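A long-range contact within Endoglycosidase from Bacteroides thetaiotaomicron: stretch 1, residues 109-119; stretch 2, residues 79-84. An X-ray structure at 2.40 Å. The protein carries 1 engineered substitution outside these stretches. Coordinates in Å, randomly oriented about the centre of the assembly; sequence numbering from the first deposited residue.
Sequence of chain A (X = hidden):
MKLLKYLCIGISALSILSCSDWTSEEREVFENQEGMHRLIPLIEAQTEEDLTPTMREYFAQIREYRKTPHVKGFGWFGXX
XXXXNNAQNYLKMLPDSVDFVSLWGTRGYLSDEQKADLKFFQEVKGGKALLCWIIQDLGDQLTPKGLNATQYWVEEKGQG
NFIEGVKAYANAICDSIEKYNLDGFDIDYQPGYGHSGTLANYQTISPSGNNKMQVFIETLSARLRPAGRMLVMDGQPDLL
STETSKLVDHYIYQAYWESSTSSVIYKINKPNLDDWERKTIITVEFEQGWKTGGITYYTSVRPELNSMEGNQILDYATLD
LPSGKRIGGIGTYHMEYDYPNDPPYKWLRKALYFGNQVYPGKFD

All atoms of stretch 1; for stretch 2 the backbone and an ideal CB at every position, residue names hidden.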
# COMPACT_ATOMS: atom_id res chain seq x y z
N TYR A 109 -1.46 -19.27 4.91
CA TYR A 109 -2.28 -20.41 4.45
C TYR A 109 -3.05 -20.05 3.16
O TYR A 109 -4.28 -20.22 3.18
CB TYR A 109 -3.27 -20.76 5.56
CG TYR A 109 -2.68 -21.30 6.84
CD1 TYR A 109 -2.18 -22.59 6.90
CD2 TYR A 109 -2.72 -20.58 8.03
CE1 TYR A 109 -1.69 -23.14 8.07
CE2 TYR A 109 -2.24 -21.11 9.21
CZ TYR A 109 -1.72 -22.39 9.23
OH TYR A 109 -1.22 -22.94 10.37
N LEU A 110 -2.38 -19.58 2.09
CA LEU A 110 -3.02 -19.20 0.79
C LEU A 110 -3.51 -20.45 0.03
O LEU A 110 -2.78 -21.47 0.01
CB LEU A 110 -2.04 -18.42 -0.09
CG LEU A 110 -1.59 -17.04 0.41
CD1 LEU A 110 -0.81 -16.31 -0.68
CD2 LEU A 110 -2.74 -16.16 0.90
N SER A 111 -4.68 -20.36 -0.62
CA SER A 111 -5.23 -21.38 -1.56
C SER A 111 -4.40 -21.40 -2.85
O SER A 111 -3.76 -20.38 -3.18
CB SER A 111 -6.70 -21.14 -1.86
OG SER A 111 -6.93 -19.99 -2.67
N ASP A 112 -4.42 -22.53 -3.56
CA ASP A 112 -3.80 -22.73 -4.90
C ASP A 112 -4.33 -21.67 -5.90
O ASP A 112 -3.57 -21.27 -6.86
CB ASP A 112 -4.08 -24.15 -5.40
CG ASP A 112 -3.44 -25.26 -4.56
OD1 ASP A 112 -2.58 -24.93 -3.68
OD2 ASP A 112 -3.82 -26.43 -4.80
N GLU A 113 -5.60 -21.27 -5.70
CA GLU A 113 -6.35 -20.28 -6.53
C GLU A 113 -5.89 -18.85 -6.18
O GLU A 113 -5.88 -17.97 -7.07
CB GLU A 113 -7.87 -20.46 -6.38
CG GLU A 113 -8.39 -21.87 -6.63
CD GLU A 113 -8.48 -22.80 -5.42
OE1 GLU A 113 -8.02 -23.95 -5.52
OE2 GLU A 113 -9.03 -22.37 -4.37
N GLN A 114 -5.55 -18.59 -4.91
CA GLN A 114 -4.85 -17.36 -4.47
C GLN A 114 -3.45 -17.34 -5.11
O GLN A 114 -3.11 -16.33 -5.75
CB GLN A 114 -4.74 -17.29 -2.95
CG GLN A 114 -5.84 -16.46 -2.31
CD GLN A 114 -6.08 -16.80 -0.86
OE1 GLN A 114 -5.61 -17.82 -0.34
NE2 GLN A 114 -6.83 -15.93 -0.19
N LYS A 115 -2.68 -18.41 -4.95
CA LYS A 115 -1.29 -18.46 -5.48
C LYS A 115 -1.29 -18.11 -6.98
O LYS A 115 -0.36 -17.35 -7.38
CB LYS A 115 -0.66 -19.82 -5.18
CG LYS A 115 -0.38 -20.06 -3.70
CD LYS A 115 0.38 -21.36 -3.41
CE LYS A 115 -0.21 -22.13 -2.25
NZ LYS A 115 0.63 -23.30 -1.95
N ALA A 116 -2.29 -18.57 -7.75
CA ALA A 116 -2.38 -18.47 -9.24
C ALA A 116 -2.79 -17.07 -9.69
O ALA A 116 -2.29 -16.63 -10.75
CB ALA A 116 -3.35 -19.48 -9.78
N ASP A 117 -3.76 -16.48 -8.99
CA ASP A 117 -4.26 -15.09 -9.16
C ASP A 117 -3.05 -14.16 -9.05
O ASP A 117 -2.72 -13.46 -10.01
CB ASP A 117 -5.32 -14.76 -8.09
CG ASP A 117 -6.04 -13.40 -8.31
OD1 ASP A 117 -5.96 -12.89 -9.45
OD2 ASP A 117 -6.65 -12.86 -7.34
N LEU A 118 -2.36 -14.25 -7.91
CA LEU A 118 -1.12 -13.52 -7.61
C LEU A 118 -0.08 -13.74 -8.72
O LEU A 118 0.53 -12.75 -9.14
CB LEU A 118 -0.59 -14.00 -6.26
CG LEU A 118 0.71 -13.35 -5.80
CD1 LEU A 118 0.48 -11.86 -5.57
CD2 LEU A 118 1.26 -14.01 -4.55
N LYS A 119 0.12 -14.98 -9.19
CA LYS A 119 1.20 -15.26 -10.19
C LYS A 119 0.90 -14.42 -11.44
O LYS A 119 1.86 -13.85 -12.02
CB LYS A 119 1.35 -16.77 -10.46
CG LYS A 119 2.36 -17.14 -11.55
CD LYS A 119 3.07 -18.47 -11.36
CE LYS A 119 4.05 -18.43 -10.19
NZ LYS A 119 4.46 -19.78 -9.73
N UNK A 79 -11.21 -9.38 1.25
CA UNK A 79 -11.98 -10.56 0.75
C UNK A 79 -11.27 -11.10 -0.49
O UNK A 79 -11.95 -11.34 -1.52
CB UNK A 79 -13.43 -10.19 0.42
N UNK A 80 -9.96 -11.25 -0.42
CA UNK A 80 -9.18 -11.76 -1.58
C UNK A 80 -9.22 -13.30 -1.61
O UNK A 80 -8.52 -13.91 -0.78
CB UNK A 80 -7.73 -11.27 -1.51
N UNK A 81 -9.96 -13.90 -2.56
CA UNK A 81 -10.16 -15.37 -2.63
C UNK A 81 -9.65 -15.97 -3.94
O UNK A 81 -9.19 -17.12 -3.90
CB UNK A 81 -11.64 -15.71 -2.47
N UNK A 82 -9.76 -15.26 -5.06
CA UNK A 82 -9.44 -15.80 -6.40
C UNK A 82 -10.32 -16.99 -6.80
O UNK A 82 -9.81 -17.84 -7.55
CB UNK A 82 -7.97 -16.23 -6.45
N UNK A 83 -11.58 -17.02 -6.35
CA UNK A 83 -12.40 -18.26 -6.30
C UNK A 83 -13.31 -18.38 -7.53
O UNK A 83 -13.73 -19.52 -7.84
CB UNK A 83 -13.25 -18.28 -5.03
N UNK A 84 -13.59 -17.28 -8.20
CA UNK A 84 -14.16 -17.35 -9.56
C UNK A 84 -15.64 -17.09 -9.53
O UNK A 84 -16.26 -17.35 -8.49
CB UNK A 84 -13.89 -18.71 -10.20

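Position 79 lies outside the contact. Its CA-to-CB bond points away from the helix of stretch 1 and nothing of that stretch comes within 5.5 Å of its ideal CB, so stretch 1 sets no limit on the side chain, although phi and psi of 65° and 46° favour glycine and, less strongly, asparagine. The residue is Asn 79.

At position 80 the CA-to-CB bond runs sideways, so a short side chain would gain little. A long one could reach a surface made by Leu 110, the aliphatic part of Gln 114 and Leu 118, with the carboxylate of Asp 117 beside it. A large aromatic side chain with a donor would suit, as might a long basic one, whose aliphatic part could pack and whose end could meet the carboxylate. The residue is Trp 80. Its indole donates from NE1 to OD2 of Asp 117 at 2.8 Å, with the carboxylate at the ring edge, while CG of Gln 114 sits over one face, 3.6 Å from the centroid of the six-membered ring, in a CH-pi contact. Leu 110 CD2 packs against Trp 80 CZ3 at 3.8 Å. Gln 114 also holds the backbone here, its NE2 donating to O of Trp 80 at 2.7 Å.

Position 81 directs its CA-to-CB bond away from stretch 1, so the contact itself asks for little and small or polar residues would do. The residue is Thr 81, which approaches the helix through its backbone: its O lies 3.8 Å from CG of Gln 114. Its OG1 accepts a weak hydrogen bond from N of position 83.

Position 82 is the most constrained. An ideal CB would point toward the helix and clash with O of Glu 113 at 2.8 Å, with CB of Asp 117 tight at 3.4 Å. Positive phi (62°) also favours glycine, and the residue is Gly 82. Without a side chain, its CA comes within 5.2 Å of CA of Gln 114.

At position 83 the CA-to-CB bond points sideways, but the carboxylate of Glu 113 is within reach of a long side chain, so lysine or arginine would suit. Lys 83 bends back, placing NZ 3.8 Å from OE2 of Glu 113 in a long salt bridge.

Position 84 is out of reach of stretch 1. Its backbone angles (102°, 155°) would jam a CB against the preceding carbonyl O, and the residue is Gly 84.

Stretch 2, residues 79-84: NWTGKG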
# COMPACT_ATOMS: atom_id res chain seq x y z
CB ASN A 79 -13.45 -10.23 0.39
CG ASN A 79 -14.22 -9.48 1.47
OD1 ASN A 79 -14.25 -8.24 1.50
ND2 ASN A 79 -14.88 -10.23 2.33
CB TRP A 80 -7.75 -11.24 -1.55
CG TRP A 80 -6.92 -11.92 -2.59
CD1 TRP A 80 -7.26 -12.13 -3.89
CD2 TRP A 80 -5.63 -12.53 -2.41
NE1 TRP A 80 -6.26 -12.79 -4.55
CE2 TRP A 80 -5.24 -13.05 -3.67
CE3 TRP A 80 -4.76 -12.68 -1.32
CZ2 TRP A 80 -4.02 -13.69 -3.86
CZ3 TRP A 80 -3.55 -13.31 -1.51
CH2 TRP A 80 -3.19 -13.80 -2.77
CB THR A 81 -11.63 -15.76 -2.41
OG1 THR A 81 -12.35 -15.59 -3.64
CG2 THR A 81 -12.28 -15.01 -1.27
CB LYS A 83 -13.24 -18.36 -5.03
CG LYS A 83 -12.49 -18.82 -3.78
CD LYS A 83 -11.62 -20.04 -3.96
CE LYS A 83 -12.45 -21.30 -4.06
NZ LYS A 83 -12.49 -22.00 -2.75
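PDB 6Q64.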